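Local atomic coordinates of tryptophan decarboxylase 1 (Oryza sativa subsp. japonica, PDB entry 6KHO), a protein that catalyses the pyridoxal phosphate-dependent decarboxylation of tryptophan to tryptamine and of 5-hydroxytryptophan to serotonin, working as a homodimer. Residues A[436-444]-A[451-461]. Numbering follows the deposited sequence.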
# COMPACT_ATOMS: atom_id res chain seq x y z
N VAL A 436 -16.86 -22.34 8.52
CA VAL A 436 -17.13 -23.66 9.08
C VAL A 436 -15.92 -24.54 8.79
O VAL A 436 -15.49 -24.65 7.64
CB VAL A 436 -18.41 -24.28 8.50
CG1 VAL A 436 -18.55 -25.72 8.98
CG2 VAL A 436 -19.62 -23.46 8.88
N CYS A 437 -15.38 -25.17 9.83
CA CYS A 437 -14.30 -26.14 9.67
C CYS A 437 -14.89 -27.54 9.83
O CYS A 437 -15.56 -27.82 10.82
CB CYS A 437 -13.18 -25.90 10.68
SG CYS A 437 -12.19 -24.38 10.44
N PHE A 438 -14.63 -28.41 8.85
CA PHE A 438 -15.25 -29.72 8.82
C PHE A 438 -14.29 -30.70 8.17
O PHE A 438 -13.33 -30.31 7.50
CB PHE A 438 -16.59 -29.71 8.08
CG PHE A 438 -16.46 -29.63 6.58
CD1 PHE A 438 -16.02 -28.46 5.96
CD2 PHE A 438 -16.77 -30.72 5.79
CE1 PHE A 438 -15.89 -28.39 4.58
CE2 PHE A 438 -16.65 -30.65 4.40
CZ PHE A 438 -16.21 -29.49 3.80
N ARG A 439 -14.54 -32.00 8.39
CA ARG A 439 -13.73 -33.01 7.73
C ARG A 439 -14.47 -34.33 7.70
O ARG A 439 -15.46 -34.54 8.41
CB ARG A 439 -12.36 -33.17 8.41
CG ARG A 439 -12.39 -33.78 9.80
CD ARG A 439 -10.98 -34.20 10.19
NE ARG A 439 -10.97 -35.44 10.95
CZ ARG A 439 -10.07 -36.41 10.80
NH1 ARG A 439 -9.10 -36.28 9.90
NH2 ARG A 439 -10.14 -37.50 11.55
N ILE A 440 -13.99 -35.22 6.82
CA ILE A 440 -14.44 -36.60 6.80
C ILE A 440 -13.95 -37.28 8.08
O ILE A 440 -12.74 -37.37 8.32
CB ILE A 440 -13.93 -37.33 5.55
CG1 ILE A 440 -14.69 -36.87 4.31
CG2 ILE A 440 -14.02 -38.84 5.73
CD1 ILE A 440 -14.00 -37.21 3.00
N ARG A 441 -14.90 -37.75 8.90
CA ARG A 441 -14.62 -38.44 10.15
C ARG A 441 -13.83 -39.72 9.89
O ARG A 441 -13.87 -40.31 8.81
CB ARG A 441 -15.93 -38.79 10.85
CG ARG A 441 -15.96 -38.54 12.34
CD ARG A 441 -17.05 -39.36 13.03
NE ARG A 441 -18.34 -38.66 13.07
CZ ARG A 441 -18.60 -37.60 13.84
NH1 ARG A 441 -17.66 -37.09 14.64
NH2 ARG A 441 -19.81 -37.04 13.81
N ALA A 442 -13.10 -40.16 10.92
CA ALA A 442 -12.51 -41.49 10.90
C ALA A 442 -13.55 -42.52 11.30
O ALA A 442 -14.34 -42.30 12.23
CB ALA A 442 -11.30 -41.57 11.83
N GLY A 443 -13.56 -43.65 10.60
CA GLY A 443 -14.64 -44.61 10.75
C GLY A 443 -15.89 -44.26 9.97
O GLY A 443 -16.96 -44.80 10.25
N ALA A 444 -15.77 -43.35 9.00
CA ALA A 444 -16.90 -42.94 8.17
C ALA A 444 -17.10 -43.85 6.97
O ALA A 444 -18.24 -44.06 6.54
CB ALA A 444 -16.70 -41.50 7.69
N GLU A 451 -7.30 -42.51 11.38
CA GLU A 451 -7.35 -41.06 11.19
C GLU A 451 -6.29 -40.58 10.21
O GLU A 451 -6.47 -39.53 9.58
CB GLU A 451 -7.20 -40.37 12.55
CG GLU A 451 -8.47 -40.45 13.36
CD GLU A 451 -8.90 -39.11 13.89
OE1 GLU A 451 -8.04 -38.22 13.98
OE2 GLU A 451 -10.10 -38.95 14.19
N GLU A 452 -5.20 -41.33 10.04
CA GLU A 452 -4.26 -41.02 8.96
C GLU A 452 -4.89 -41.29 7.60
O GLU A 452 -4.60 -40.58 6.63
CB GLU A 452 -2.98 -41.84 9.11
CG GLU A 452 -2.21 -41.61 10.42
CD GLU A 452 -2.68 -42.50 11.55
OE1 GLU A 452 -1.87 -42.73 12.48
OE2 GLU A 452 -3.84 -42.97 11.53
N ASP A 453 -5.74 -42.31 7.51
CA ASP A 453 -6.51 -42.54 6.30
C ASP A 453 -7.48 -41.39 6.05
O ASP A 453 -7.53 -40.84 4.94
CB ASP A 453 -7.26 -43.87 6.39
CG ASP A 453 -6.35 -45.08 6.30
OD1 ASP A 453 -5.18 -44.94 5.85
OD2 ASP A 453 -6.80 -46.19 6.67
N ALA A 454 -8.27 -41.03 7.07
CA ALA A 454 -9.22 -39.93 6.94
C ALA A 454 -8.53 -38.65 6.51
O ALA A 454 -9.12 -37.83 5.79
CB ALA A 454 -9.96 -39.72 8.26
N ASP A 455 -7.28 -38.45 6.93
CA ASP A 455 -6.50 -37.31 6.44
C ASP A 455 -6.40 -37.35 4.92
O ASP A 455 -6.72 -36.36 4.24
CB ASP A 455 -5.11 -37.30 7.08
CG ASP A 455 -5.11 -36.72 8.48
OD1 ASP A 455 -6.21 -36.42 9.02
OD2 ASP A 455 -4.01 -36.58 9.06
N GLU A 456 -5.97 -38.48 4.36
CA GLU A 456 -5.82 -38.55 2.91
C GLU A 456 -7.17 -38.53 2.20
O GLU A 456 -7.25 -38.08 1.05
CB GLU A 456 -5.02 -39.80 2.51
CG GLU A 456 -4.15 -39.60 1.26
CD GLU A 456 -2.92 -38.73 1.52
OE1 GLU A 456 -2.23 -38.36 0.54
OE2 GLU A 456 -2.64 -38.43 2.70
N ALA A 457 -8.23 -39.01 2.85
CA ALA A 457 -9.57 -38.90 2.26
C ALA A 457 -9.98 -37.45 2.10
O ALA A 457 -10.58 -37.06 1.09
CB ALA A 457 -10.58 -39.65 3.12
N ASN A 458 -9.67 -36.62 3.10
CA ASN A 458 -10.03 -35.21 3.02
C ASN A 458 -9.21 -34.49 1.95
O ASN A 458 -9.74 -33.63 1.23
CB ASN A 458 -9.87 -34.55 4.38
CG ASN A 458 -10.95 -34.97 5.34
OD1 ASN A 458 -12.11 -34.61 5.17
ND2 ASN A 458 -10.58 -35.73 6.37
N ARG A 459 -7.93 -34.82 1.84
CA ARG A 459 -7.12 -34.21 0.79
C ARG A 459 -7.63 -34.60 -0.59
O ARG A 459 -7.65 -33.78 -1.52
CB ARG A 459 -5.66 -34.59 0.94
CG ARG A 459 -4.81 -34.14 -0.22
CD ARG A 459 -3.34 -34.43 -0.03
NE ARG A 459 -2.63 -33.32 0.63
CZ ARG A 459 -2.38 -32.15 0.05
NH1 ARG A 459 -2.79 -31.90 -1.19
NH2 ARG A 459 -1.71 -31.21 0.72
N GLU A 460 -8.06 -35.86 -0.75
CA GLU A 460 -8.65 -36.31 -2.00
C GLU A 460 -9.95 -35.56 -2.28
O GLU A 460 -10.16 -35.07 -3.40
CB GLU A 460 -8.90 -37.82 -1.95
CG GLU A 460 -9.48 -38.43 -3.21
CD GLU A 460 -8.43 -38.70 -4.27
OE1 GLU A 460 -8.80 -38.92 -5.45
OE2 GLU A 460 -7.23 -38.69 -3.94
N LEU A 461 -10.83 -35.48 -1.28
CA LEU A 461 -12.07 -34.73 -1.42
C LEU A 461 -11.81 -33.31 -1.92
O LEU A 461 -12.40 -32.86 -2.92
CB LEU A 461 -12.81 -34.70 -0.08
CG LEU A 461 -14.15 -33.96 -0.06
CD1 LEU A 461 -15.03 -34.46 -1.20
CD2 LEU A 461 -14.84 -34.11 1.29
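Ile440, at the end of strand 436-440, is gripped through its backbone by the side-chain amide of Asn458. The Ile440 N-H points almost straight (173°) at Asn458 OD1, 2.6 Å from N, and meets a lone pair in the plane of that carbonyl. Asn458 ND2 turns back to Ile440 O in a weak bond of 3.3 Å, so both polar backbone groups of this strand-end residue are engaged. An alanine in place of Asn458 would probably leave the buried Ile440 N-H without its acceptor and remove the polar link between that backbone and the helix. Beyond the amide, Ile440 CD1 packs on Leu461 CD2 at 3.6 Å. Arg439 reaches the helix from the neighbouring position: its chain, bent at chi3 (-143°), carries the guanidinium between two acids one turn apart. At the edge of that group, Arg439 NH1 forms a salt bridge with Asp455 OD1 and Arg439 NH2 one with Glu451 OE2, both at 3.0 Å, while Arg439 NE pairs with Glu426. Arg481 bridges to both Asp455 and Glu451, extending the network. Ala442 CB lies against Glu451 CG (3.4 Å). The contact packs helix 451-468 against the four-stranded antiparallel sheet, as in the C-terminal alpha/beta domain of fold-type I, group II decarboxylases.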